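Local structure of protein F01G10.3, confirmed by transcript evidence (Caenorhabditis elegans, 3K6J) at residues I71-G74 / E79-L82; V96-E101 / K110-I115; S248-Y253 / P426-Y431. The protein probably catalyses the NAD+-dependent oxidation of (3S)-3-hydroxyacyl-CoA as the dehydrogenase part of a multifunctional enzyme, and binds a zinc ion. All coordinates share one frame; numbering follows the deposited sequence.

Interaction 1: I71-G74 / E79-L82; sequences ICFG and ETFL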
ATOM      1  N   ILE A  71      15.685  -5.745   3.459  1.00 21.95           N
ATOM      2  CA  ILE A  71      16.057  -4.535   4.179  1.00 22.34           C
ATOM      3  C   ILE A  71      15.246  -4.417   5.482  1.00 22.73           C
ATOM      4  O   ILE A  71      15.813  -4.193   6.559  1.00 22.94           O
ATOM      5  CB  ILE A  71      15.870  -3.290   3.282  1.00 22.56           C
ATOM      6  CG1 ILE A  71      16.992  -3.202   2.238  1.00 22.85           C
ATOM      7  CG2 ILE A  71      15.793  -2.001   4.121  1.00 22.82           C
ATOM      8  CD1 ILE A  71      16.826  -2.005   1.294  1.00 22.75           C
ATOM      9  N   CYS A  72      13.933  -4.596   5.373  1.00 22.01           N
ATOM     10  CA  CYS A  72      13.036  -4.503   6.503  1.00 21.36           C
ATOM     11  C   CYS A  72      13.425  -5.494   7.611  1.00 21.42           C
ATOM     12  O   CYS A  72      13.487  -5.124   8.774  1.00 20.24           O
ATOM     13  CB  CYS A  72      11.599  -4.768   6.055  1.00 20.29           C
ATOM     14  SG  CYS A  72      10.877  -3.396   5.144  1.00 21.80           S
ATOM     15  N   PHE A  73      13.655  -6.753   7.250  1.00 20.87           N
ATOM     16  CA  PHE A  73      14.064  -7.736   8.256  1.00 22.35           C
ATOM     17  C   PHE A  73      15.464  -7.428   8.841  1.00 22.96           C
ATOM     18  O   PHE A  73      15.691  -7.574  10.033  1.00 23.34           O
ATOM     19  CB  PHE A  73      14.005  -9.167   7.696  1.00 21.52           C
ATOM     20  CG  PHE A  73      12.622  -9.728   7.633  1.00 21.07           C
ATOM     21  CD1 PHE A  73      12.024 -10.275   8.774  1.00 20.35           C
ATOM     22  CD2 PHE A  73      11.900  -9.702   6.436  1.00 21.47           C
ATOM     23  CE1 PHE A  73      10.739 -10.786   8.729  1.00 20.62           C
ATOM     24  CE2 PHE A  73      10.597 -10.234   6.365  1.00 19.84           C
ATOM     25  CZ  PHE A  73      10.021 -10.784   7.507  1.00 20.44           C
ATOM     26  N   GLY A  74      16.386  -7.011   7.982  1.00 23.74           N
ATOM     27  CA  GLY A  74      17.728  -6.693   8.414  1.00 25.46           C
ATOM     28  C   GLY A  74      17.768  -5.502   9.360  1.00 25.74           C
ATOM     29  O   GLY A  74      18.531  -5.503  10.320  1.00 25.89           O
ATOM     30  N   GLU A  79      18.786 -11.877  11.346  1.00 29.23           N
ATOM     31  CA  GLU A  79      19.655 -12.474  10.349  1.00 29.46           C
ATOM     32  C   GLU A  79      18.844 -12.809   9.118  1.00 28.40           C
ATOM     33  O   GLU A  79      17.913 -13.622   9.190  1.00 27.97           O
ATOM     34  CB  GLU A  79      20.319 -13.745  10.908  1.00 30.67           C
ATOM     35  CG  GLU A  79      21.455 -14.259  10.028  1.00 34.16           C
ATOM     36  CD  GLU A  79      21.788 -15.726  10.274  1.00 40.56           C
ATOM     37  OE1 GLU A  79      20.847 -16.570  10.322  1.00 40.12           O
ATOM     38  OE2 GLU A  79      23.005 -16.031  10.405  1.00 43.26           O
ATOM     39  N   THR A  80      19.190 -12.163   8.008  1.00 27.65           N
ATOM     40  CA  THR A  80      18.432 -12.264   6.767  1.00 26.99           C
ATOM     41  C   THR A  80      19.321 -12.682   5.600  1.00 27.34           C
ATOM     42  O   THR A  80      20.268 -11.977   5.238  1.00 28.22           O
ATOM     43  CB  THR A  80      17.729 -10.887   6.433  1.00 27.28           C
ATOM     44  OG1 THR A  80      16.959 -10.456   7.562  1.00 26.02           O
ATOM     45  CG2 THR A  80      16.815 -10.995   5.208  1.00 24.44           C
ATOM     46  N   PHE A  81      19.005 -13.817   4.990  1.00 26.70           N
ATOM     47  CA  PHE A  81      19.659 -14.202   3.759  1.00 26.25           C
ATOM     48  C   PHE A  81      18.868 -13.670   2.591  1.00 25.37           C
ATOM     49  O   PHE A  81      17.651 -13.813   2.531  1.00 25.10           O
ATOM     50  CB  PHE A  81      19.795 -15.728   3.667  1.00 26.95           C
ATOM     51  CG  PHE A  81      20.581 -16.325   4.791  1.00 29.70           C
ATOM     52  CD1 PHE A  81      21.969 -16.458   4.691  1.00 30.37           C
ATOM     53  CD2 PHE A  81      19.937 -16.732   5.975  1.00 31.03           C
ATOM     54  CE1 PHE A  81      22.701 -16.999   5.749  1.00 32.61           C
ATOM     55  CE2 PHE A  81      20.660 -17.284   7.021  1.00 31.01           C
ATOM     56  CZ  PHE A  81      22.049 -17.407   6.916  1.00 32.15           C
ATOM     57  N   LEU A  82      19.560 -13.035   1.664  1.00 24.64           N
ATOM     58  CA  LEU A  82      18.934 -12.624   0.432  1.00 24.18           C
ATOM     59  C   LEU A  82      19.517 -13.517  -0.670  1.00 24.36           C
ATOM     60  O   LEU A  82      20.678 -13.399  -1.049  1.00 24.23           O
ATOM     61  CB  LEU A  82      19.157 -11.126   0.208  1.00 23.52           C
ATOM     62  CG  LEU A  82      18.562 -10.485  -1.049  1.00 23.87           C
ATOM     63  CD1 LEU A  82      17.067 -10.743  -1.179  1.00 17.02           C
ATOM     64  CD2 LEU A  82      18.898  -8.991  -1.030  1.00 22.12           C
TER

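Interaction 2: V96-E101 / K110-I115; sequences VMYARE and KRIEKI. With PO4 (phosphate ion), chain D.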
ATOM      1  N   VAL A  96      22.366   1.190  -5.119  1.00 29.07           N
ATOM      2  CA  VAL A  96      21.534   2.195  -5.779  1.00 28.60           C
ATOM      3  C   VAL A  96      20.293   2.439  -4.902  1.00 28.60           C
ATOM      4  O   VAL A  96      19.863   3.574  -4.709  1.00 28.81           O
ATOM      5  CB  VAL A  96      21.087   1.769  -7.221  1.00 28.54           C
ATOM      6  CG1 VAL A  96      19.947   2.632  -7.723  1.00 27.63           C
ATOM      7  CG2 VAL A  96      22.234   1.821  -8.226  1.00 28.11           C
ATOM      8  N   MET A  97      19.729   1.363  -4.361  1.00 28.24           N
ATOM      9  CA  MET A  97      18.550   1.464  -3.517  1.00 27.41           C
ATOM     10  C   MET A  97      18.828   2.258  -2.231  1.00 26.68           C
ATOM     11  O   MET A  97      18.040   3.117  -1.868  1.00 26.00           O
ATOM     12  CB  MET A  97      18.007   0.085  -3.186  1.00 27.21           C
ATOM     13  CG  MET A  97      16.798   0.111  -2.255  1.00 28.12           C
ATOM     14  SD  MET A  97      16.028  -1.515  -2.154  1.00 30.64           S
ATOM     15  CE  MET A  97      14.984  -1.460  -3.637  1.00 28.83           C
ATOM     16  N   TYR A  98      19.927   1.941  -1.555  1.00 26.66           N
ATOM     17  CA  TYR A  98      20.348   2.653  -0.358  1.00 27.53           C
ATOM     18  C   TYR A  98      20.469   4.142  -0.601  1.00 28.22           C
ATOM     19  O   TYR A  98      20.008   4.925   0.223  1.00 28.82           O
ATOM     20  CB  TYR A  98      21.702   2.166   0.127  1.00 27.33           C
ATOM     21  CG  TYR A  98      21.676   0.833   0.809  1.00 28.22           C
ATOM     22  CD1 TYR A  98      20.494   0.335   1.374  1.00 27.86           C
ATOM     23  CD2 TYR A  98      22.836   0.067   0.907  1.00 25.70           C
ATOM     24  CE1 TYR A  98      20.473  -0.910   2.008  1.00 27.53           C
ATOM     25  CE2 TYR A  98      22.833  -1.161   1.543  1.00 26.97           C
ATOM     26  CZ  TYR A  98      21.640  -1.650   2.099  1.00 29.03           C
ATOM     27  OH  TYR A  98      21.620  -2.886   2.731  1.00 28.43           O
ATOM     28  N   ALA A  99      21.074   4.511  -1.737  1.00 28.61           N
ATOM     29  CA  ALA A  99      21.319   5.914  -2.099  1.00 29.13           C
ATOM     30  C   ALA A  99      20.026   6.653  -2.398  1.00 29.03           C
ATOM     31  O   ALA A  99      19.864   7.810  -2.020  1.00 29.77           O
ATOM     32  CB  ALA A  99      22.264   6.009  -3.324  1.00 29.01           C
ATOM     33  N   ARG A 100      19.120   5.991  -3.103  1.00 28.60           N
ATOM     34  CA  ARG A 100      17.818   6.557  -3.399  1.00 27.94           C
ATOM     35  C   ARG A 100      16.991   6.757  -2.109  1.00 26.69           C
ATOM     36  O   ARG A 100      16.322   7.774  -1.947  1.00 26.54           O
ATOM     37  CB  ARG A 100      17.100   5.670  -4.402  1.00 28.58           C
ATOM     38  CG  ARG A 100      15.679   6.105  -4.709  1.00 32.49           C
ATOM     39  CD  ARG A 100      15.071   5.309  -5.852  1.00 38.30           C
ATOM     40  NE  ARG A 100      13.610   5.415  -5.838  1.00 44.84           N
ATOM     41  CZ  ARG A 100      12.905   6.471  -6.262  1.00 48.55           C
ATOM     42  NH1 ARG A 100      13.521   7.553  -6.746  1.00 50.69           N
ATOM     43  NH2 ARG A 100      11.568   6.448  -6.202  1.00 49.37           N
ATOM     44  N   GLU A 101      17.068   5.808  -1.190  1.00 25.43           N
ATOM     45  CA  GLU A 101      16.273   5.868   0.041  1.00 25.11           C
ATOM     46  C   GLU A 101      16.763   6.976   0.981  1.00 25.30           C
ATOM     47  O   GLU A 101      15.950   7.672   1.591  1.00 24.77           O
ATOM     48  CB  GLU A 101      16.291   4.512   0.753  1.00 24.24           C
ATOM     49  CG  GLU A 101      15.446   3.455   0.053  1.00 24.13           C
ATOM     50  CD  GLU A 101      13.955   3.742   0.161  1.00 23.75           C
ATOM     51  OE1 GLU A 101      13.354   3.424   1.208  1.00 23.16           O
ATOM     52  OE2 GLU A 101      13.381   4.294  -0.799  1.00 25.76           O
ATOM     53  N   LYS A 110      23.477   5.163   9.563  1.00 29.88           N
ATOM     54  CA  LYS A 110      23.431   4.387  10.811  1.00 30.75           C
ATOM     55  C   LYS A 110      22.489   3.159  10.692  1.00 31.29           C
ATOM     56  O   LYS A 110      22.763   2.073  11.244  1.00 30.97           O
ATOM     57  CB  LYS A 110      23.011   5.314  11.968  1.00 31.68           C
ATOM     58  CG  LYS A 110      22.992   4.714  13.408  1.00 33.80           C
ATOM     59  CD  LYS A 110      24.399   4.535  14.032  1.00 36.99           C
ATOM     60  CE  LYS A 110      24.270   4.103  15.512  1.00 39.02           C
ATOM     61  NZ  LYS A 110      25.528   3.529  16.114  1.00 39.02           N
ATOM     62  N   ARG A 111      21.380   3.325   9.972  1.00 31.28           N
ATOM     63  CA  ARG A 111      20.421   2.215   9.785  1.00 31.83           C
ATOM     64  C   ARG A 111      20.951   1.229   8.725  1.00 31.02           C
ATOM     65  O   ARG A 111      20.788   0.000   8.837  1.00 30.69           O
ATOM     66  CB  ARG A 111      19.023   2.757   9.438  1.00 32.05           C
ATOM     67  CG  ARG A 111      18.290   3.394  10.648  1.00 35.50           C
ATOM     68  CD  ARG A 111      16.850   3.786  10.341  1.00 41.47           C
ATOM     69  NE  ARG A 111      16.801   5.019   9.557  1.00 48.71           N
ATOM     70  CZ  ARG A 111      15.690   5.605   9.106  1.00 51.26           C
ATOM     71  NH1 ARG A 111      14.508   5.045   9.367  1.00 52.29           N
ATOM     72  NH2 ARG A 111      15.761   6.754   8.394  1.00 49.66           N
ATOM     73  N   ILE A 112      21.611   1.775   7.714  1.00 30.26           N
ATOM     74  CA  ILE A 112      22.292   0.953   6.706  1.00 30.69           C
ATOM     75  C   ILE A 112      23.397   0.070   7.297  1.00 31.31           C
ATOM     76  O   ILE A 112      23.589  -1.075   6.858  1.00 31.18           O
ATOM     77  CB  ILE A 112      22.809   1.805   5.559  1.00 30.75           C
ATOM     78  CG1 ILE A 112      21.605   2.319   4.738  1.00 29.64           C
ATOM     79  CG2 ILE A 112      23.819   1.034   4.729  1.00 30.06           C
ATOM     80  CD1 ILE A 112      21.958   3.327   3.659  1.00 30.02           C
ATOM     81  N   GLU A 113      24.086   0.595   8.311  1.00 31.73           N
ATOM     82  CA  GLU A 113      25.071  -0.154   9.067  1.00 32.32           C
ATOM     83  C   GLU A 113      24.415  -1.366   9.723  1.00 32.02           C
ATOM     84  O   GLU A 113      24.937  -2.484   9.640  1.00 31.68           O
ATOM     85  CB  GLU A 113      25.709   0.754  10.127  1.00 33.26           C
ATOM     86  CG  GLU A 113      26.990   0.209  10.770  1.00 36.06           C
ATOM     87  CD  GLU A 113      27.597   1.185  11.787  1.00 39.43           C
ATOM     88  OE1 GLU A 113      27.906   0.773  12.924  1.00 39.21           O
ATOM     89  OE2 GLU A 113      27.755   2.378  11.460  1.00 43.17           O
ATOM     90  N   LYS A 114      23.266  -1.146  10.367  1.00 31.60           N
ATOM     91  CA  LYS A 114      22.521  -2.230  11.025  1.00 31.49           C
ATOM     92  C   LYS A 114      22.011  -3.286  10.014  1.00 30.81           C
ATOM     93  O   LYS A 114      22.109  -4.479  10.271  1.00 30.76           O
ATOM     94  CB  LYS A 114      21.362  -1.658  11.834  1.00 31.85           C
ATOM     95  CG  LYS A 114      20.819  -2.577  12.905  1.00 33.92           C
ATOM     96  CD  LYS A 114      19.591  -1.938  13.515  1.00 38.46           C
ATOM     97  CE  LYS A 114      19.239  -2.518  14.869  1.00 40.72           C
ATOM     98  NZ  LYS A 114      19.304  -3.988  14.887  1.00 42.26           N
ATOM     99  N   ILE A 115      21.476  -2.839   8.879  1.00 29.78           N
ATOM    100  CA  ILE A 115      21.044  -3.755   7.813  1.00 29.18           C
ATOM    101  C   ILE A 115      22.215  -4.642   7.380  1.00 29.79           C
ATOM    102  O   ILE A 115      22.103  -5.861   7.416  1.00 30.13           O
ATOM    103  CB  ILE A 115      20.452  -3.004   6.589  1.00 28.54           C
ATOM    104  CG1 ILE A 115      19.183  -2.254   7.001  1.00 27.93           C
ATOM    105  CG2 ILE A 115      20.143  -3.973   5.448  1.00 26.25           C
ATOM    106  CD1 ILE A 115      18.714  -1.220   5.994  1.00 28.46           C
TER
HETATM  107  P   PO4 D 502      12.655   2.127  -3.490  1.00107.71           P
HETATM  108  O1  PO4 D 502      11.653   3.250  -3.339  1.00107.29           O
HETATM  109  O2  PO4 D 502      12.082   1.046  -4.374  1.00107.08           O
HETATM  110  O3  PO4 D 502      13.936   2.652  -4.103  1.00107.61           O
HETATM  111  O4  PO4 D 502      12.932   1.537  -2.127  1.00107.77           O

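Interaction 3: S248-Y253 / P426-Y431; sequences SQKLMY and PKESAY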
ATOM      1  N   SER A 248      -9.362  14.989  -6.400  1.00 36.52           N
ATOM      2  CA  SER A 248      -8.212  15.867  -6.256  1.00 37.48           C
ATOM      3  C   SER A 248      -7.940  16.674  -7.524  1.00 37.72           C
ATOM      4  O   SER A 248      -7.557  17.840  -7.457  1.00 37.51           O
ATOM      5  CB  SER A 248      -6.969  15.057  -5.872  1.00 37.33           C
ATOM      6  OG  SER A 248      -7.138  14.541  -4.563  1.00 39.49           O
ATOM      7  N   GLN A 249      -8.136  16.036  -8.669  1.00 38.16           N
ATOM      8  CA  GLN A 249      -7.970  16.707  -9.938  1.00 39.50           C
ATOM      9  C   GLN A 249      -9.047  17.766 -10.175  1.00 40.25           C
ATOM     10  O   GLN A 249      -8.732  18.865 -10.650  1.00 40.75           O
ATOM     11  CB  GLN A 249      -7.923  15.698 -11.068  1.00 39.38           C
ATOM     12  CG  GLN A 249      -6.699  14.810 -10.973  1.00 40.43           C
ATOM     13  CD  GLN A 249      -6.220  14.352 -12.320  1.00 43.07           C
ATOM     14  OE1 GLN A 249      -6.288  13.161 -12.653  1.00 43.16           O
ATOM     15  NE2 GLN A 249      -5.739  15.298 -13.120  1.00 44.01           N
ATOM     16  N   LYS A 250     -10.299  17.456  -9.824  1.00 40.84           N
ATOM     17  CA  LYS A 250     -11.397  18.412  -9.975  1.00 41.41           C
ATOM     18  C   LYS A 250     -11.074  19.732  -9.273  1.00 42.85           C
ATOM     19  O   LYS A 250     -11.452  20.801  -9.763  1.00 43.07           O
ATOM     20  CB  LYS A 250     -12.711  17.856  -9.447  1.00 40.70           C
ATOM     21  CG  LYS A 250     -13.423  16.882 -10.368  1.00 39.11           C
ATOM     22  CD  LYS A 250     -14.646  16.279  -9.659  1.00 35.53           C
ATOM     23  CE  LYS A 250     -15.249  15.117 -10.438  1.00 34.79           C
ATOM     24  NZ  LYS A 250     -16.249  14.396  -9.596  1.00 35.79           N
ATOM     25  N   LEU A 251     -10.362  19.655  -8.146  1.00 43.57           N
ATOM     26  CA  LEU A 251      -9.978  20.845  -7.407  1.00 44.84           C
ATOM     27  C   LEU A 251      -9.117  21.782  -8.253  1.00 46.15           C
ATOM     28  O   LEU A 251      -9.112  23.000  -8.037  1.00 46.32           O
ATOM     29  CB  LEU A 251      -9.239  20.470  -6.119  1.00 44.35           C
ATOM     30  CG  LEU A 251     -10.087  19.861  -4.998  1.00 44.52           C
ATOM     31  CD1 LEU A 251      -9.197  19.318  -3.876  1.00 43.73           C
ATOM     32  CD2 LEU A 251     -11.133  20.841  -4.451  1.00 42.60           C
ATOM     33  N   MET A 252      -8.391  21.204  -9.208  1.00 47.40           N
ATOM     34  CA  MET A 252      -7.521  21.973 -10.085  1.00 48.57           C
ATOM     35  C   MET A 252      -8.275  22.556 -11.280  1.00 49.38           C
ATOM     36  O   MET A 252      -8.209  23.765 -11.511  1.00 49.99           O
ATOM     37  CB  MET A 252      -6.319  21.140 -10.560  1.00 48.62           C
ATOM     38  CG  MET A 252      -5.237  20.922  -9.509  1.00 47.67           C
ATOM     39  SD  MET A 252      -3.841  20.004 -10.166  1.00 45.71           S
ATOM     40  CE  MET A 252      -4.658  18.543 -10.821  1.00 47.10           C
ATOM     41  N   TYR A 253      -8.993  21.717 -12.029  1.00 50.19           N
ATOM     42  CA  TYR A 253      -9.636  22.192 -13.254  1.00 50.74           C
ATOM     43  C   TYR A 253     -11.003  22.859 -13.095  1.00 51.20           C
ATOM     44  O   TYR A 253     -11.350  23.713 -13.907  1.00 51.31           O
ATOM     45  CB  TYR A 253      -9.633  21.150 -14.385  1.00 50.57           C
ATOM     46  CG  TYR A 253     -10.390  19.877 -14.126  1.00 50.92           C
ATOM     47  CD1 TYR A 253      -9.710  18.701 -13.804  1.00 51.46           C
ATOM     48  CD2 TYR A 253     -11.782  19.831 -14.227  1.00 51.16           C
ATOM     49  CE1 TYR A 253     -10.388  17.517 -13.577  1.00 51.14           C
ATOM     50  CE2 TYR A 253     -12.477  18.647 -13.992  1.00 51.44           C
ATOM     51  CZ  TYR A 253     -11.766  17.495 -13.670  1.00 52.24           C
ATOM     52  OH  TYR A 253     -12.437  16.314 -13.436  1.00 55.25           O
ATOM     53  N   PRO A 426     -25.926  14.979 -10.417  1.00 53.37           N
ATOM     54  CA  PRO A 426     -26.497  13.620 -10.348  1.00 53.49           C
ATOM     55  C   PRO A 426     -25.900  12.599 -11.325  1.00 53.47           C
ATOM     56  O   PRO A 426     -26.206  11.405 -11.215  1.00 53.34           O
ATOM     57  CB  PRO A 426     -27.986  13.837 -10.663  1.00 53.36           C
ATOM     58  CG  PRO A 426     -28.185  15.306 -10.718  1.00 53.56           C
ATOM     59  CD  PRO A 426     -26.869  15.919 -11.039  1.00 53.48           C
ATOM     60  N   LYS A 427     -25.059  13.065 -12.255  1.00 53.61           N
ATOM     61  CA  LYS A 427     -24.356  12.190 -13.216  1.00 53.62           C
ATOM     62  C   LYS A 427     -23.063  11.540 -12.663  1.00 53.42           C
ATOM     63  O   LYS A 427     -22.661  10.450 -13.106  1.00 53.20           O
ATOM     64  CB  LYS A 427     -24.053  12.933 -14.530  1.00 53.86           C
ATOM     65  CG  LYS A 427     -25.292  13.300 -15.364  1.00 54.99           C
ATOM     66  CD  LYS A 427     -25.027  13.138 -16.852  1.00 55.97           C
ATOM     67  CE  LYS A 427     -26.316  13.232 -17.667  1.00 57.32           C
ATOM     68  NZ  LYS A 427     -26.262  12.318 -18.860  1.00 57.65           N
ATOM     69  N   GLU A 428     -22.421  12.204 -11.704  1.00 52.88           N
ATOM     70  CA  GLU A 428     -21.184  11.684 -11.114  1.00 52.59           C
ATOM     71  C   GLU A 428     -21.481  10.610 -10.065  1.00 51.38           C
ATOM     72  O   GLU A 428     -22.064  10.887  -9.029  1.00 50.76           O
ATOM     73  CB  GLU A 428     -20.336  12.826 -10.531  1.00 52.98           C
ATOM     74  CG  GLU A 428     -19.002  12.376  -9.898  1.00 55.23           C
ATOM     75  CD  GLU A 428     -17.975  11.878 -10.914  1.00 56.89           C
ATOM     76  OE1 GLU A 428     -17.676  10.662 -10.913  1.00 57.91           O
ATOM     77  OE2 GLU A 428     -17.468  12.701 -11.711  1.00 58.25           O
ATOM     78  N   SER A 429     -21.069   9.382 -10.358  1.00 51.00           N
ATOM     79  CA  SER A 429     -21.281   8.236  -9.454  1.00 50.38           C
ATOM     80  C   SER A 429     -20.619   8.382  -8.081  1.00 49.57           C
ATOM     81  O   SER A 429     -21.098   7.830  -7.100  1.00 49.86           O
ATOM     82  CB  SER A 429     -20.810   6.942 -10.116  1.00 50.16           C
ATOM     83  OG  SER A 429     -19.468   7.063 -10.557  1.00 51.04           O
ATOM     84  N   ALA A 430     -19.529   9.134  -8.023  1.00 48.69           N
ATOM     85  CA  ALA A 430     -18.789   9.342  -6.786  1.00 48.23           C
ATOM     86  C   ALA A 430     -19.652   9.863  -5.639  1.00 47.74           C
ATOM     87  O   ALA A 430     -19.303   9.690  -4.476  1.00 47.54           O
ATOM     88  CB  ALA A 430     -17.615  10.288  -7.036  1.00 48.12           C
ATOM     89  N   TYR A 431     -20.776  10.500  -5.973  1.00 47.44           N
ATOM     90  CA  TYR A 431     -21.650  11.113  -4.969  1.00 46.80           C
ATOM     91  C   TYR A 431     -22.910  10.297  -4.678  1.00 46.51           C
ATOM     92  O   TYR A 431     -23.683  10.651  -3.787  1.00 46.54           O
ATOM     93  CB  TYR A 431     -22.031  12.540  -5.375  1.00 46.64           C
ATOM     94  CG  TYR A 431     -20.859  13.410  -5.777  1.00 46.72           C
ATOM     95  CD1 TYR A 431     -19.792  13.620  -4.905  1.00 46.37           C
ATOM     96  CD2 TYR A 431     -20.827  14.043  -7.022  1.00 46.52           C
ATOM     97  CE1 TYR A 431     -18.713  14.418  -5.261  1.00 46.86           C
ATOM     98  CE2 TYR A 431     -19.748  14.849  -7.395  1.00 46.42           C
ATOM     99  CZ  TYR A 431     -18.692  15.034  -6.506  1.00 46.73           C
ATOM    100  OH  TYR A 431     -17.610  15.832  -6.854  1.00 46.83           O
TER

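Interaction 1: I71-G74 / E79-L82
Within the beta-alpha-beta unit formed by strand 56-60, helix 64-75 and strand 79-83, Thr80 of the second strand rests its side chain against Phe73 and Gly74 near the end of the helix. The backbones come close here, with 5.9 Å between Gly74 CA and Thr80 CA. Thr80 OG1 does the touching: it sits 3.2 Å from Phe73 CB, and the methyl CG2 follows behind at 4.2 Å from the same Phe73 CB. OG1 also lies 3.5 Å from Gly74 N, but the pair is not a hydrogen bond. The hydroxyl is instead bonded to the carbonyl oxygen of Ile78, two residues earlier in the chain, so this buried polar atom is satisfied although it makes no hydrogen bond to the helix. Phe73 offers its CB rather than its ring. With CG anti to the carbonyl carbon (chi1 -78°), the ring leads away from Thr80 and packs against Val57 and Ile222. Gly74, lacking a side chain, presents bare backbone to the threonine. Thr80 itself is fixed in the sheet by backbone bonds to Asn118 and Lys120, while Phe81 pairs on the other side with Val57 and Ile59. A helix laid tightly over two neighbouring parallel strands in this way is typical of the beta-alpha-beta crossover that opens a Rossmann fold.

Interaction 2: V96-E101 / K110-I115
Tyr98 carries its CG anti to the carbonyl carbon (chi1 -75°), which swings the ring from helix 87-103 toward helix 109-116. Ile112 replies with CG1 in the same relation to its own carbonyl carbon (chi1 -70°), leaving CG2 anti to the backbone N, and the two branches divide the tyrosine between them. The longer one ends in CD1, which presses on the root of the ring, 3.7 Å from Tyr98 CB. The shorter one, CG2, stands over one ring face in a CH-pi contact, 4.2 Å from the centroid of the Tyr98 ring and 19° off its normal, displaced toward the CD2-CE2 rim.

Further out, Ile115 runs antiparallel to the tyrosine side chain, alongside its outer end, with CG2 3.3 Å from Tyr98 OH, in van der Waals contact. That hydroxyl is hydrogen-bonded to Asn116 OD1, one residue beyond Ile115, so the phenol is anchored at its polar end and held by methyl groups along its length. Leu107, in the connection between the helices, touches both Tyr98 and Ile115.

A phosphate ion, probably from the crystallisation liquor, lies by other residues of helix 87-103. Arg100 NE makes a weak hydrogen bond of 3.3 Å to phosphate O3, at the guanidinium edge. Glu101 OE2 comes within 3.1 Å of phosphate O4, and it also has a salt bridge to Arg106, whose charge would be expected to ease the meeting of two anionic groups.

No hydrogen bond joins 96-101 to 110-115, so cohesion between them comes from dispersion and CH-pi packing, while the bond to Asn116 OD1 satisfies the phenol hydroxyl and restrains its position.

Interaction 3: S248-Y253 / P426-Y431
Lys250 faces Glu428 and Tyr431, both of which reach out from the loop toward its ammonium group. The lysine leaves helix 234-253 and runs almost fully extended beyond CG, which is how it spans backbones whose nearest CA atoms, Lys250 CA and Glu428 CA, are 11.9 Å apart. At the far end its ammonium group forms a salt bridge, with Lys250 NZ 3.0 Å from Glu428 OE2; taken as a hydrogen bond the pair is weak. Glu428 reaches it by a bend: CG is anti to the backbone N, and the turn at chi2 (69°) folds the carboxylate round so that CG, too, comes within 3.4 Å of Lys250 NZ.

Tyr431 points its phenol at the same nitrogen. A second weak hydrogen bond runs from Lys250 NZ to Tyr431 OH at 3.4 Å, the nitrogen lying oblique to the ring, 4.0 Å from Tyr431 CZ.

In the fold, this contact ties the last turns of helix 234-253, which belongs to the helical C-terminal part of the dehydrogenase, to the loop between helices 412-424 and 435-440, far along the chain. Residues 429-431 of that loop form a short 3-10 turn, which brings Glu428 and Tyr431 round to the one lysine.

Gln247, a few residues before Lys250 on the same helix, connects the polar ends: its OE1 accepts from Lys250 NZ and its NE2 donates to Tyr431 OH. The ammonium of this buried lysine thus has three polar neighbours, which would offset some of the cost of burying a charge. Phe361 of helix 355-375 packs against the side chains of both Lys250 and Tyr431.

In the fold
Interactions 1 and 2 are neighbours, their centres 12 Å apart in the NAD-binding domain. Ile71, on the same helix as Phe73 and Gly74, bridges to interaction 2: its CG2 lies 3.6 Å from Ile115 CD1, while its CD1 lies 3.6 Å from Met97 SD and 3.9 Å from Tyr98 CE1. Met97 CE is in turn 3.9 Å from phosphate O2; the ion appears to sit near a GxGxxG-type loop, consistent with a dinucleotide phosphate site. The zinc site is not part of either contact, although the Phe73 side chain comes about 12 Å from that of His188, a zinc ligand. Interaction 3 is on the opposite side of the chain's centre, 44 Å from interaction 1 and 41 Å from interaction 2, centre to centre.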